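Local coordinates for protection of telomeres protein 1 (Schizosaccharomyces pombe, PDB 5USB) that binds single-stranded telomeric DNA of the GGTTAC repeat, protects the chromosome's 3' overhang and regulates telomerase, represented here by its OB-fold domain Pot1pC, at residues 3-6 with 7-10; 25-28 with 29-32; 72-75 with 76-80; 95-98 with 99-103. The protein carries 1 engineered substitution. All coordinates share one frame; numbering follows the deposited sequence. Where two conformers were deposited one is given.

Contact 1 (3-6 with 7-10)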
loop_
_atom_site.group_PDB
_atom_site.type_symbol
_atom_site.label_atom_id
_atom_site.label_comp_id
_atom_site.label_asym_id
_atom_site.label_seq_id
_atom_site.Cartn_x
_atom_site.Cartn_y
_atom_site.Cartn_z
ATOM N N PHE A 3 4.539 -9.275 -10.734
ATOM C CA PHE A 3 3.746 -8.909 -9.587
ATOM C C PHE A 3 3.800 -9.932 -8.467
ATOM O O PHE A 3 3.936 -11.079 -8.712
ATOM C CB PHE A 3 2.302 -8.733 -9.999
ATOM C CG PHE A 3 2.064 -7.555 -10.893
ATOM C CD1 PHE A 3 2.055 -6.311 -10.413
ATOM C CD2 PHE A 3 1.820 -7.734 -12.225
ATOM C CE1 PHE A 3 1.860 -5.258 -11.204
ATOM C CE2 PHE A 3 1.590 -6.689 -13.035
ATOM C CZ PHE A 3 1.623 -5.438 -12.530
ATOM N N SER A 4 3.753 -9.448 -7.234
ATOM C CA SER A 4 3.704 -10.269 -6.027
ATOM C C SER A 4 2.391 -10.038 -5.289
ATOM O O SER A 4 1.838 -8.941 -5.339
ATOM C CB SER A 4 4.819 -9.887 -5.056
ATOM O OG SER A 4 6.096 -10.125 -5.584
ATOM N N LEU A 5 1.932 -11.042 -4.545
ATOM C CA LEU A 5 0.966 -10.784 -3.491
ATOM C C LEU A 5 1.680 -10.110 -2.321
ATOM O O LEU A 5 2.883 -10.300 -2.107
ATOM C CB LEU A 5 0.294 -12.061 -2.993
ATOM C CG LEU A 5 -0.511 -12.761 -4.095
ATOM C CD1 LEU A 5 -1.161 -13.975 -3.483
ATOM C CD2 LEU A 5 -1.538 -11.878 -4.783
ATOM N N LEU A 6 0.926 -9.334 -1.536
ATOM C CA LEU A 6 1.583 -8.631 -0.441
ATOM C C LEU A 6 2.134 -9.598 0.592
ATOM O O LEU A 6 3.096 -9.278 1.292
ATOM C CB LEU A 6 0.641 -7.610 0.192
ATOM C CG LEU A 6 0.556 -6.307 -0.616
ATOM C CD1 LEU A 6 -0.455 -5.417 0.118
ATOM C CD2 LEU A 6 1.915 -5.604 -0.778
ATOM N N SER A 7 1.555 -10.799 0.699
ATOM C CA SER A 7 2.096 -11.800 1.604
ATOM C C SER A 7 3.476 -12.290 1.189
ATOM O O SER A 7 4.186 -12.879 2.021
ATOM C CB SER A 7 1.149 -12.981 1.656
ATOM O OG SER A 7 1.073 -13.561 0.368
ATOM N N GLN A 8 3.863 -12.060 -0.060
ATOM C CA GLN A 8 5.126 -12.540 -0.611
ATOM C C GLN A 8 6.230 -11.495 -0.572
ATOM O O GLN A 8 7.394 -11.834 -0.841
ATOM C CB GLN A 8 4.917 -13.005 -2.054
ATOM C CG GLN A 8 3.908 -14.127 -2.187
ATOM C CD GLN A 8 3.528 -14.425 -3.629
ATOM O OE1 GLN A 8 3.395 -13.525 -4.488
ATOM N NE2 GLN A 8 3.344 -15.719 -3.911
ATOM N N ILE A 9 5.918 -10.236 -0.266
ATOM C CA ILE A 9 6.977 -9.246 -0.319
ATOM C C ILE A 9 7.830 -9.325 0.938
ATOM O O ILE A 9 7.403 -9.728 2.020
ATOM C CB ILE A 9 6.427 -7.829 -0.561
ATOM C CG1 ILE A 9 5.597 -7.323 0.588
ATOM C CG2 ILE A 9 5.639 -7.791 -1.851
ATOM C CD1 ILE A 9 5.317 -5.857 0.457
ATOM N N THR A 10 9.084 -8.983 0.778
ATOM C CA THR A 10 10.052 -9.033 1.860
ATOM C C THR A 10 10.761 -7.702 1.923
ATOM O O THR A 10 10.647 -6.875 1.015
ATOM C CB THR A 10 11.071 -10.161 1.631
ATOM O OG1 THR A 10 11.732 -9.923 0.389
ATOM C CG2 THR A 10 10.375 -11.530 1.599
HETATM O O HOH W 1 8.521 -11.385 -4.078
#
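Gln8 turns back over Leu5 and puts the oxygen end of its amide against the backbone of that residue. The OE1 of Gln8 accepts from the N of Leu5 at 2.9 Å, with the donor tilted 34° from the amide's carbonyl plane. The fold-back follows from the torsions: CG of Gln8 sits beside its own backbone N (chi1 -60°) and the chain then runs extended, which also brings OE1 within 3.7 Å of Leu5 CB and 3.6 Å of Ser4 CA. A return bond closes the loop, from Gln8 N to Leu5 O at 2.9 Å, so two bonds clasp the pair in opposite directions. This is a compact turn in the segment that leads into strand 14-26 of the OB fold. Ser4 pairs with Ser16 of that strand through the backbone, and Asn41 takes up the carbonyls of Leu6 and Ile9. On the buried side Leu6 and Ile9 run alongside each other in the same direction, with Leu6 CD2 meeting Ile9 CD1 at 3.6 Å; they reach Phe17 and Cys15 of the strand. The other branch of Ile9, CG2, turns toward Ser4 and touches its CB at 3.9 Å. A water next to Ser4 OG, 3.1 Å away, also gives a weak bond to the carbonyl oxygen of Gln8.

Contact 2 (25-28 with 29-32). With nucleotides of chain B.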
loop_
_atom_site.group_PDB
_atom_site.type_symbol
_atom_site.label_atom_id
_atom_site.label_comp_id
_atom_site.label_asym_id
_atom_site.label_seq_id
_atom_site.Cartn_x
_atom_site.Cartn_y
_atom_site.Cartn_z
ATOM N N TRP A 25 -3.503 9.691 4.229
ATOM C CA TRP A 25 -3.193 10.800 5.123
ATOM C C TRP A 25 -2.212 11.731 4.440
ATOM O O TRP A 25 -1.092 11.328 4.115
ATOM C CB TRP A 25 -2.609 10.330 6.447
ATOM C CG TRP A 25 -2.434 11.474 7.381
ATOM C CD1 TRP A 25 -1.273 12.107 7.680
ATOM C CD2 TRP A 25 -3.461 12.135 8.129
ATOM N NE1 TRP A 25 -1.513 13.151 8.562
ATOM C CE2 TRP A 25 -2.847 13.172 8.855
ATOM C CE3 TRP A 25 -4.841 11.960 8.252
ATOM C CZ2 TRP A 25 -3.571 14.023 9.695
ATOM C CZ3 TRP A 25 -5.543 12.789 9.102
ATOM C CH2 TRP A 25 -4.899 13.821 9.801
ATOM N N TYR A 26 -2.644 12.966 4.181
ATOM C CA TYR A 26 -1.747 13.957 3.623
ATOM C C TYR A 26 -1.172 14.809 4.734
ATOM O O TYR A 26 -1.838 15.074 5.752
ATOM C CB TYR A 26 -2.444 14.869 2.580
ATOM C CG TYR A 26 -3.652 15.646 3.054
ATOM C CD1 TYR A 26 -3.525 16.908 3.643
ATOM C CD2 TYR A 26 -4.923 15.151 2.862
ATOM C CE1 TYR A 26 -4.639 17.616 4.045
ATOM C CE2 TYR A 26 -6.047 15.852 3.291
ATOM C CZ TYR A 26 -5.887 17.079 3.874
ATOM O OH TYR A 26 -7.030 17.772 4.291
ATOM N N SER A 27 0.050 15.278 4.506
ATOM C CA SER A 27 0.672 16.250 5.393
ATOM C C SER A 27 1.484 17.219 4.553
ATOM O O SER A 27 1.561 17.098 3.323
ATOM C CB SER A 27 1.551 15.563 6.446
ATOM O OG SER A 27 2.758 15.104 5.876
ATOM N N ASP A 28 2.092 18.189 5.236
ATOM C CA ASP A 28 2.945 19.151 4.547
ATOM C C ASP A 28 4.282 18.573 4.114
ATOM O O ASP A 28 4.994 19.235 3.357
ATOM C CB ASP A 28 3.191 20.361 5.449
ATOM C CG ASP A 28 1.944 21.204 5.648
ATOM O OD1 ASP A 28 1.083 21.219 4.740
ATOM O OD2 ASP A 28 1.824 21.859 6.710
ATOM N N LYS A 29 4.651 17.380 4.574
ATOM C CA LYS A 29 5.909 16.757 4.194
ATOM C C LYS A 29 5.755 15.654 3.158
ATOM O O LYS A 29 6.668 15.441 2.343
ATOM C CB LYS A 29 6.589 16.170 5.438
ATOM C CG LYS A 29 6.856 17.216 6.552
ATOM C CD LYS A 29 8.196 17.924 6.389
ATOM C CE LYS A 29 8.168 19.026 5.332
ATOM N NZ LYS A 29 9.450 19.804 5.292
ATOM N N ASN A 30 4.663 14.885 3.220
ATOM C CA ASN A 30 4.526 13.735 2.350
ATOM C C ASN A 30 3.061 13.298 2.314
ATOM O O ASN A 30 2.192 13.905 2.928
ATOM C CB ASN A 30 5.423 12.588 2.801
ATOM C CG ASN A 30 5.204 12.225 4.234
ATOM O OD1 ASN A 30 4.081 12.236 4.726
ATOM N ND2 ASN A 30 6.282 11.939 4.928
ATOM N N PHE A 31 2.792 12.262 1.526
ATOM C CA PHE A 31 1.469 11.655 1.450
ATOM C C PHE A 31 1.577 10.173 1.808
ATOM O O PHE A 31 2.483 9.472 1.320
ATOM C CB PHE A 31 0.905 11.800 0.025
ATOM C CG PHE A 31 -0.472 11.275 -0.155
ATOM C CD1 PHE A 31 -1.541 11.793 0.562
ATOM C CD2 PHE A 31 -0.726 10.308 -1.107
ATOM C CE1 PHE A 31 -2.847 11.298 0.339
ATOM C CE2 PHE A 31 -1.990 9.828 -1.312
ATOM C CZ PHE A 31 -3.035 10.303 -0.595
ATOM N N THR A 32 0.655 9.682 2.637
ATOM C CA THR A 32 0.750 8.308 3.112
ATOM C C THR A 32 -0.475 7.535 2.672
ATOM O O THR A 32 -1.590 8.044 2.739
ATOM C CB THR A 32 0.864 8.279 4.613
ATOM O OG1 THR A 32 2.042 8.986 5.002
ATOM C CG2 THR A 32 0.921 6.828 5.169
ATOM P P DT B 9 -11.206 16.104 7.900
ATOM O OP1 DT B 9 -12.255 16.662 8.748
ATOM O OP2 DT B 9 -11.441 15.855 6.503
ATOM O "O5'" DT B 9 -9.968 17.087 7.956
ATOM C "C5'" DT B 9 -9.804 18.063 8.968
ATOM C "C4'" DT B 9 -8.407 18.627 8.885
ATOM O "O4'" DT B 9 -7.439 17.593 9.159
ATOM C "C3'" DT B 9 -8.026 19.144 7.509
ATOM O "O3'" DT B 9 -8.414 20.500 7.334
ATOM C "C2'" DT B 9 -6.520 19.030 7.522
ATOM C "C1'" DT B 9 -6.276 17.804 8.380
ATOM N N1 DT B 9 -6.038 16.603 7.569
ATOM C C2 DT B 9 -4.752 16.370 7.165
ATOM O O2 DT B 9 -3.826 17.093 7.462
ATOM N N3 DT B 9 -4.587 15.246 6.402
ATOM C C4 DT B 9 -5.568 14.374 5.985
ATOM O O4 DT B 9 -5.273 13.406 5.308
ATOM C C5 DT B 9 -6.898 14.682 6.440
ATOM C C7 DT B 9 -8.021 13.768 6.066
ATOM C C6 DT B 9 -7.067 15.772 7.194
ATOM P P DG B 7 -8.237 9.277 16.895
ATOM O OP1 DG B 7 -8.309 9.680 18.315
ATOM O OP2 DG B 7 -9.392 8.720 16.241
ATOM O "O5'" DG B 7 -7.794 10.515 15.998
ATOM C "C5'" DG B 7 -6.950 11.516 16.531
ATOM C "C4'" DG B 7 -6.520 12.462 15.440
ATOM O "O4'" DG B 7 -5.530 11.805 14.625
ATOM C "C3'" DG B 7 -7.630 12.913 14.487
ATOM O "O3'" DG B 7 -7.564 14.319 14.348
ATOM C "C2'" DG B 7 -7.184 12.391 13.137
ATOM C "C1'" DG B 7 -5.700 12.241 13.308
ATOM N N9 DG B 7 -5.144 11.240 12.416
ATOM C C8 DG B 7 -5.828 10.250 11.762
ATOM N N7 DG B 7 -5.071 9.538 10.976
ATOM C C5 DG B 7 -3.813 10.101 11.111
ATOM C C6 DG B 7 -2.589 9.768 10.486
ATOM O O6 DG B 7 -2.361 8.861 9.691
ATOM N N1 DG B 7 -1.556 10.599 10.906
ATOM C C2 DG B 7 -1.692 11.628 11.800
ATOM N N2 DG B 7 -0.585 12.320 12.073
ATOM N N3 DG B 7 -2.832 11.956 12.381
ATOM C C4 DG B 7 -3.844 11.159 11.992
HETATM O O HOH W 2 1.468 11.728 5.308
HETATM O O HOH W 3 4.189 13.466 7.283
#
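The beta hairpin formed by strands 14-26 and 31-36 ends here in a tight turn, and its Trp25 and Tyr26 form part of the DNA-binding surface. Trp25 and Thr32 are an antiparallel hydrogen-bonded pair, with Trp25 N to Thr32 O at 2.9 Å and Thr32 N to Trp25 O at 2.8 Å. Tyr26 and Phe31 follow as a non-hydrogen-bonded pair, in which the edge of the Phe31 ring, at CD1, meets Tyr26 CA at 3.8 Å, and Tyr26 CB packs on the same atom. Past them Ser27 N bonds to Asn30 O at 3.0 Å. Ser27 OG in turn accepts from Lys29 N at 3.2 Å, and a water joins this hydroxyl to Asn30 OD1. The rings of Trp25 and Tyr26 extend to the nucleic acid, while Phe31 packs against helix 72-77. With CG of Trp25 opposite its own backbone N (chi1 -174°), the indole slips between two bases: guanine DG7 of chain B lies over one face and thymine DT9 of chain B over the other. The far side of DT9 is met by the face of Tyr26, N3 lying 3.1 Å above the ring plane. Between the two rings, Tyr26 N donates to DT9 O4 at 2.9 Å and DT9 N3 donates to Tyr26 O at 2.8 Å. One residue's main chain therefore matches thymine's acceptor and donor while side chains grip its faces.

Contact 3 (72-75 with 76-80)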
loop_
_atom_site.group_PDB
_atom_site.type_symbol
_atom_site.label_atom_id
_atom_site.label_comp_id
_atom_site.label_asym_id
_atom_site.label_seq_id
_atom_site.Cartn_x
_atom_site.Cartn_y
_atom_site.Cartn_z
ATOM N N GLU A 72 7.429 14.261 -6.196
ATOM C CA GLU A 72 6.458 14.149 -7.283
ATOM C C GLU A 72 5.392 13.104 -6.988
ATOM O O GLU A 72 4.255 13.222 -7.443
ATOM C CB GLU A 72 7.160 13.830 -8.619
ATOM C CG GLU A 72 7.843 12.488 -8.768
ATOM C CD GLU A 72 9.267 12.439 -8.231
ATOM O OE1 GLU A 72 9.676 13.318 -7.446
ATOM O OE2 GLU A 72 9.985 11.494 -8.623
ATOM N N HIS A 73 5.731 12.065 -6.233
ATOM C CA HIS A 73 4.729 11.038 -5.949
ATOM C C HIS A 73 3.642 11.584 -5.039
ATOM O O HIS A 73 2.457 11.250 -5.185
ATOM C CB HIS A 73 5.401 9.824 -5.304
ATOM C CG HIS A 73 6.672 9.412 -5.963
ATOM N ND1 HIS A 73 6.723 8.734 -7.160
ATOM C CD2 HIS A 73 7.958 9.616 -5.591
ATOM C CE1 HIS A 73 7.990 8.513 -7.481
ATOM N NE2 HIS A 73 8.758 9.046 -6.552
ATOM N N ASP A 74 4.036 12.425 -4.082
ATOM C CA ASP A 74 3.130 13.110 -3.178
ATOM C C ASP A 74 2.268 14.096 -3.951
ATOM O O ASP A 74 1.042 14.019 -3.934
ATOM C CB ASP A 74 4.001 13.798 -2.132
ATOM C CG ASP A 74 3.267 14.737 -1.199
ATOM O OD1 ASP A 74 2.010 14.797 -1.178
ATOM O OD2 ASP A 74 3.988 15.452 -0.433
ATOM N N PHE A 75 2.901 14.994 -4.693
ATOM C CA PHE A 75 2.115 15.971 -5.436
ATOM C C PHE A 75 1.116 15.305 -6.372
ATOM O O PHE A 75 0.004 15.808 -6.548
ATOM C CB PHE A 75 3.042 16.886 -6.223
ATOM C CG PHE A 75 3.929 17.734 -5.369
ATOM C CD1 PHE A 75 3.373 18.609 -4.450
ATOM C CD2 PHE A 75 5.293 17.717 -5.551
ATOM C CE1 PHE A 75 4.175 19.423 -3.680
ATOM C CE2 PHE A 75 6.111 18.516 -4.780
ATOM C CZ PHE A 75 5.548 19.377 -3.845
ATOM N N TYR A 76 1.499 14.216 -7.025
ATOM C CA TYR A 76 0.600 13.530 -7.941
ATOM C C TYR A 76 -0.582 12.925 -7.206
ATOM O O TYR A 76 -1.734 13.065 -7.624
ATOM C CB TYR A 76 1.351 12.434 -8.692
ATOM C CG TYR A 76 0.490 11.651 -9.656
ATOM C CD1 TYR A 76 -0.316 12.300 -10.574
ATOM C CD2 TYR A 76 0.486 10.285 -9.683
ATOM C CE1 TYR A 76 -1.080 11.591 -11.455
ATOM C CE2 TYR A 76 -0.261 9.570 -10.562
ATOM C CZ TYR A 76 -1.047 10.235 -11.486
ATOM O OH TYR A 76 -1.828 9.563 -12.403
ATOM N N CYS A 77 -0.324 12.209 -6.104
ATOM C CA CYS A 77 -1.353 11.369 -5.515
ATOM C C CYS A 77 -2.220 12.040 -4.460
ATOM O O CYS A 77 -3.321 11.540 -4.202
ATOM C CB CYS A 77 -0.698 10.164 -4.875
ATOM S SG CYS A 77 -0.060 8.953 -6.054
ATOM N N ARG A 78 -1.755 13.121 -3.837
ATOM C CA ARG A 78 -2.328 13.573 -2.565
ATOM C C ARG A 78 -3.774 14.029 -2.690
ATOM O O ARG A 78 -4.528 13.978 -1.700
ATOM C CB ARG A 78 -1.476 14.702 -1.979
ATOM C CG ARG A 78 -1.548 16.087 -2.684
ATOM C CD ARG A 78 -1.104 17.174 -1.683
ATOM N NE ARG A 78 -0.191 16.541 -0.757
ATOM C CZ ARG A 78 -0.035 16.808 0.531
ATOM N NH1 ARG A 78 -0.704 17.775 1.184
ATOM N NH2 ARG A 78 0.826 16.050 1.164
ATOM N N ASN A 79 -4.174 14.520 -3.854
ATOM C CA ASN A 79 -5.558 14.930 -4.058
ATOM C C ASN A 79 -6.196 14.118 -5.173
ATOM O O ASN A 79 -7.081 14.602 -5.890
ATOM C CB ASN A 79 -5.631 16.422 -4.357
ATOM C CG ASN A 79 -6.942 17.025 -3.939
ATOM O OD1 ASN A 79 -7.784 16.342 -3.354
ATOM N ND2 ASN A 79 -7.131 18.308 -4.246
ATOM N N TYR A 80 -5.738 12.884 -5.330
ATOM C CA TYR A 80 -6.141 12.014 -6.419
ATOM C C TYR A 80 -6.495 10.609 -5.935
ATOM O O TYR A 80 -7.623 10.160 -6.159
ATOM C CB TYR A 80 -5.022 11.992 -7.466
ATOM C CG TYR A 80 -5.255 11.084 -8.615
ATOM C CD1 TYR A 80 -6.472 11.058 -9.297
ATOM C CD2 TYR A 80 -4.247 10.269 -9.070
ATOM C CE1 TYR A 80 -6.677 10.208 -10.364
ATOM C CE2 TYR A 80 -4.458 9.415 -10.138
ATOM C CZ TYR A 80 -5.655 9.412 -10.784
ATOM O OH TYR A 80 -5.837 8.580 -11.855
#
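Tyr76 meets Glu72 one helical turn back: its N donates to Glu72 O at 3.0 Å, and its CB rests 3.3 Å from that same oxygen. The ring, with CG opposite the backbone N (chi1 179°), swings away from the helix, where OH bonds to Glu119. Cys77 repeats the step on His73: Cys77 N bonds to His73 O at 3.1 Å, and Cys77 SG lies 3.5 Å from His73 O; the imidazole of His73 is turned elsewhere, its NE2 held by His107. This short helix, 72-77, follows strand 65-69 and precedes strand 86-90, the place of the helix in an OB fold. At Arg78 the backbone N bonds to Asp74 O at 2.9 Å. Its side chain is modelled in two conformers; in the one described, NE and NH2 both reach Asp74 OD1 side-on, at 2.8 and 2.9 Å, in a salt bridge. Asp74 OD1 lies at the guanidinium edge, near its plane, and the carboxylate and guanidinium planes are 50° apart. In this conformer NH2 probably also bonds to Ser27 O, though that contact is short.

Contact 4 (95-98 with 99-103). With nucleotides of chain B.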
loop_
_atom_site.group_PDB
_atom_site.type_symbol
_atom_site.label_atom_id
_atom_site.label_comp_id
_atom_site.label_asym_id
_atom_site.label_seq_id
_atom_site.Cartn_x
_atom_site.Cartn_y
_atom_site.Cartn_z
ATOM N N LYS A 95 11.211 -1.345 2.911
ATOM C CA LYS A 95 12.191 -1.206 3.973
ATOM C C LYS A 95 11.533 -1.632 5.268
ATOM O O LYS A 95 10.352 -2.002 5.312
ATOM C CB LYS A 95 12.731 0.221 4.074
ATOM C CG LYS A 95 11.688 1.269 4.387
ATOM C CD LYS A 95 12.294 2.644 4.552
ATOM C CE LYS A 95 12.957 2.799 5.895
ATOM N NZ LYS A 95 12.869 4.201 6.345
ATOM N N ILE A 96 12.327 -1.581 6.330
ATOM C CA ILE A 96 11.880 -1.870 7.682
ATOM C C ILE A 96 12.019 -0.590 8.475
ATOM O O ILE A 96 13.031 0.112 8.340
ATOM C CB ILE A 96 12.725 -2.993 8.310
ATOM C CG1 ILE A 96 12.559 -4.274 7.503
ATOM C CG2 ILE A 96 12.338 -3.182 9.743
ATOM C CD1 ILE A 96 11.174 -4.886 7.629
ATOM N N ASP A 97 11.014 -0.275 9.289
ATOM C CA ASP A 97 11.072 0.959 10.050
ATOM C C ASP A 97 11.801 0.716 11.369
ATOM O O ASP A 97 12.353 -0.362 11.622
ATOM C CB ASP A 97 9.676 1.571 10.247
ATOM C CG ASP A 97 8.762 0.782 11.177
ATOM O OD1 ASP A 97 9.222 -0.081 11.936
ATOM O OD2 ASP A 97 7.523 1.057 11.171
ATOM N N HIS A 98 11.842 1.743 12.179
ATOM C CA HIS A 98 12.600 1.694 13.407
ATOM C C HIS A 98 12.158 0.635 14.356
ATOM O O HIS A 98 12.912 0.171 15.150
ATOM C CB HIS A 98 12.518 3.040 14.108
ATOM C CG HIS A 98 13.362 4.100 13.482
ATOM N ND1 HIS A 98 14.738 4.021 13.423
ATOM C CD2 HIS A 98 13.030 5.287 12.926
ATOM C CE1 HIS A 98 15.206 5.097 12.823
ATOM N NE2 HIS A 98 14.190 5.878 12.508
ATOM N N LEU A 99 10.917 0.239 14.233
ATOM C CA LEU A 99 10.308 -0.730 15.116
ATOM C C LEU A 99 10.186 -2.102 14.491
ATOM O O LEU A 99 9.592 -2.989 15.105
ATOM C CB LEU A 99 8.924 -0.238 15.546
ATOM C CG LEU A 99 8.897 1.148 16.208
ATOM C CD1 LEU A 99 7.480 1.562 16.533
ATOM C CD2 LEU A 99 9.754 1.145 17.471
ATOM N N GLY A 100 10.719 -2.297 13.281
ATOM C CA GLY A 100 10.771 -3.602 12.671
ATOM C C GLY A 100 9.664 -3.933 11.697
ATOM O O GLY A 100 9.618 -5.067 11.220
ATOM N N TYR A 101 8.778 -2.988 11.379
ATOM C CA TYR A 101 7.658 -3.260 10.484
ATOM C C TYR A 101 8.013 -2.913 9.039
ATOM O O TYR A 101 8.750 -1.966 8.775
ATOM C CB TYR A 101 6.422 -2.466 10.909
ATOM C CG TYR A 101 6.001 -2.759 12.316
ATOM C CD1 TYR A 101 5.373 -3.959 12.622
ATOM C CD2 TYR A 101 6.272 -1.868 13.338
ATOM C CE1 TYR A 101 5.008 -4.257 13.958
ATOM C CE2 TYR A 101 5.908 -2.157 14.646
ATOM C CZ TYR A 101 5.279 -3.334 14.936
ATOM O OH TYR A 101 4.926 -3.606 16.236
ATOM N N LEU A 102 7.493 -3.711 8.121
ATOM C CA LEU A 102 7.632 -3.459 6.700
ATOM C C LEU A 102 6.902 -2.179 6.321
ATOM O O LEU A 102 5.821 -1.879 6.850
ATOM C CB LEU A 102 7.044 -4.627 5.918
ATOM C CG LEU A 102 7.951 -5.567 5.162
ATOM C CD1 LEU A 102 7.106 -6.567 4.362
ATOM C CD2 LEU A 102 8.879 -4.820 4.256
ATOM N N GLU A 103 7.499 -1.420 5.417
ATOM C CA GLU A 103 6.816 -0.297 4.821
ATOM C C GLU A 103 7.321 -0.142 3.393
ATOM O O GLU A 103 8.344 -0.703 3.004
ATOM C CB GLU A 103 7.012 0.993 5.642
ATOM C CG GLU A 103 8.453 1.359 5.891
ATOM C CD GLU A 103 8.629 2.655 6.675
ATOM O OE1 GLU A 103 7.625 3.331 6.971
ATOM O OE2 GLU A 103 9.795 2.989 6.979
ATOM P P DT B 4 5.634 9.093 16.773
ATOM O OP1 DT B 4 4.677 9.866 17.549
ATOM O OP2 DT B 4 6.870 8.658 17.393
ATOM O "O5'" DT B 4 4.817 7.817 16.293
ATOM C "C5'" DT B 4 3.751 7.956 15.371
ATOM C "C4'" DT B 4 3.196 6.607 14.982
ATOM O "O4'" DT B 4 4.154 5.918 14.144
ATOM C "C3'" DT B 4 2.898 5.659 16.145
ATOM O "O3'" DT B 4 1.781 4.840 15.797
ATOM C "C2'" DT B 4 4.135 4.784 16.177
ATOM C "C1'" DT B 4 4.425 4.647 14.693
ATOM N N1 DT B 4 5.812 4.294 14.350
ATOM C C2 DT B 4 6.025 3.309 13.416
ATOM O O2 DT B 4 5.129 2.766 12.810
ATOM N N3 DT B 4 7.342 3.058 13.148
ATOM C C4 DT B 4 8.440 3.645 13.737
ATOM O O4 DT B 4 9.565 3.303 13.402
ATOM C C5 DT B 4 8.146 4.657 14.717
ATOM C C7 DT B 4 9.281 5.353 15.402
ATOM C C6 DT B 4 6.863 4.914 14.986
ATOM P P DG B 2 14.244 13.241 8.764
ATOM O OP1 DG B 2 14.514 14.619 9.219
ATOM O OP2 DG B 2 15.126 12.135 9.153
ATOM O "O5'" DG B 2 12.763 12.881 9.211
ATOM C "C5'" DG B 2 11.692 13.785 8.961
ATOM C "C4'" DG B 2 10.385 13.061 9.166
ATOM O "O4'" DG B 2 10.004 12.309 7.999
ATOM C "C3'" DG B 2 10.415 12.025 10.275
ATOM O "O3'" DG B 2 10.231 12.742 11.481
ATOM C "C2'" DG B 2 9.228 11.152 9.907
ATOM C "C1'" DG B 2 9.262 11.152 8.391
ATOM N N9 DG B 2 9.913 9.995 7.798
ATOM C C8 DG B 2 11.176 9.976 7.278
ATOM N N7 DG B 2 11.520 8.815 6.800
ATOM C C5 DG B 2 10.428 8.006 7.056
ATOM C C6 DG B 2 10.225 6.634 6.776
ATOM O O6 DG B 2 10.982 5.850 6.207
ATOM N N1 DG B 2 8.980 6.201 7.218
ATOM C C2 DG B 2 8.041 6.999 7.823
ATOM N N2 DG B 2 6.895 6.409 8.154
ATOM N N3 DG B 2 8.223 8.281 8.093
ATOM C C4 DG B 2 9.429 8.716 7.680
ATOM P P DT B 3 10.520 12.069 12.848
ATOM O OP1 DT B 3 10.487 13.103 13.885
ATOM O OP2 DT B 3 11.667 11.192 12.714
ATOM O "O5'" DT B 3 9.231 11.198 13.116
ATOM C "C5'" DT B 3 7.952 11.796 13.134
ATOM C "C4'" DT B 3 6.955 10.729 13.496
ATOM O "O4'" DT B 3 7.032 9.705 12.485
ATOM C "C3'" DT B 3 7.221 10.025 14.829
ATOM O "O3'" DT B 3 5.919 9.876 15.415
ATOM C "C2'" DT B 3 7.934 8.756 14.399
ATOM C "C1'" DT B 3 7.286 8.455 13.078
ATOM N N1 DT B 3 8.175 7.704 12.192
ATOM C C2 DT B 3 7.730 6.500 11.722
ATOM O O2 DT B 3 6.619 6.073 11.956
ATOM N N3 DT B 3 8.616 5.840 10.912
ATOM C C4 DT B 3 9.890 6.243 10.569
ATOM O O4 DT B 3 10.575 5.541 9.842
ATOM C C5 DT B 3 10.295 7.516 11.106
ATOM C C7 DT B 3 11.645 8.056 10.757
ATOM C C6 DT B 3 9.429 8.170 11.886
HETATM O O HOH W 4 6.145 0.542 8.856
#
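Backbone bonds close this hairpin of strands 92-96 and 102-106: Lys95 and Glu103 pair in both directions at 2.9 Å, N to O, and Asp97 N bonds to Tyr101 O. A type I turn runs from Asp97 to Gly100, which donates its N to Asp97 O at 3.0 Å. Side-chain bonds brace it. Asp97 OD1 accepts Leu99 N at 2.9 Å, an Asx turn, and Tyr101 N at 3.0 Å, the two donors coming from opposite faces of the carboxylate. Among charged groups, Lys95 and Glu103 run side by side in a weak salt bridge, NZ to OE2 at 3.4 Å. Apolar packing is tight where Ile96 CG2 presses on Gly100 CA at 3.3 Å. Toward chain B, Asp97 OD2 accepts thymine DT4 N3 at 2.8 Å, Glu103 OE1 accepts guanine DG2 N1 at 3.2 Å, and Lys95 NZ probably donates to DG2 O6, though this contact is doubtfully short. Asp97 thus splits its carboxylate between shaping the turn and reading thymine, while Glu103 and probably Lys95 complement guanine's donor and acceptor.

In the fold
Along the chain the four contacts come in series, all within one OB-fold domain. Contacts 2 and 3 are the closest pair, their centres 9 Å apart: Arg78 of segment 76-80 probably bonds to Ser27 O in the hairpin turn, and Asp74 packs against Asn30 and Phe31. Contact 1, with its centre about 25 Å from that of contact 2 and on the opposite side of the chain's centre, touches contact 4 instead, where Ile9 and Thr10 meet Leu102. Contacts 2 and 4 form the turn ends of two hairpins of the same curled sheet, in which strands 14-26 and 92-96 are neighbours, with centres 18 Å apart. Both hold bases of the bound strand, so DNA is gripped at separate points along the domain.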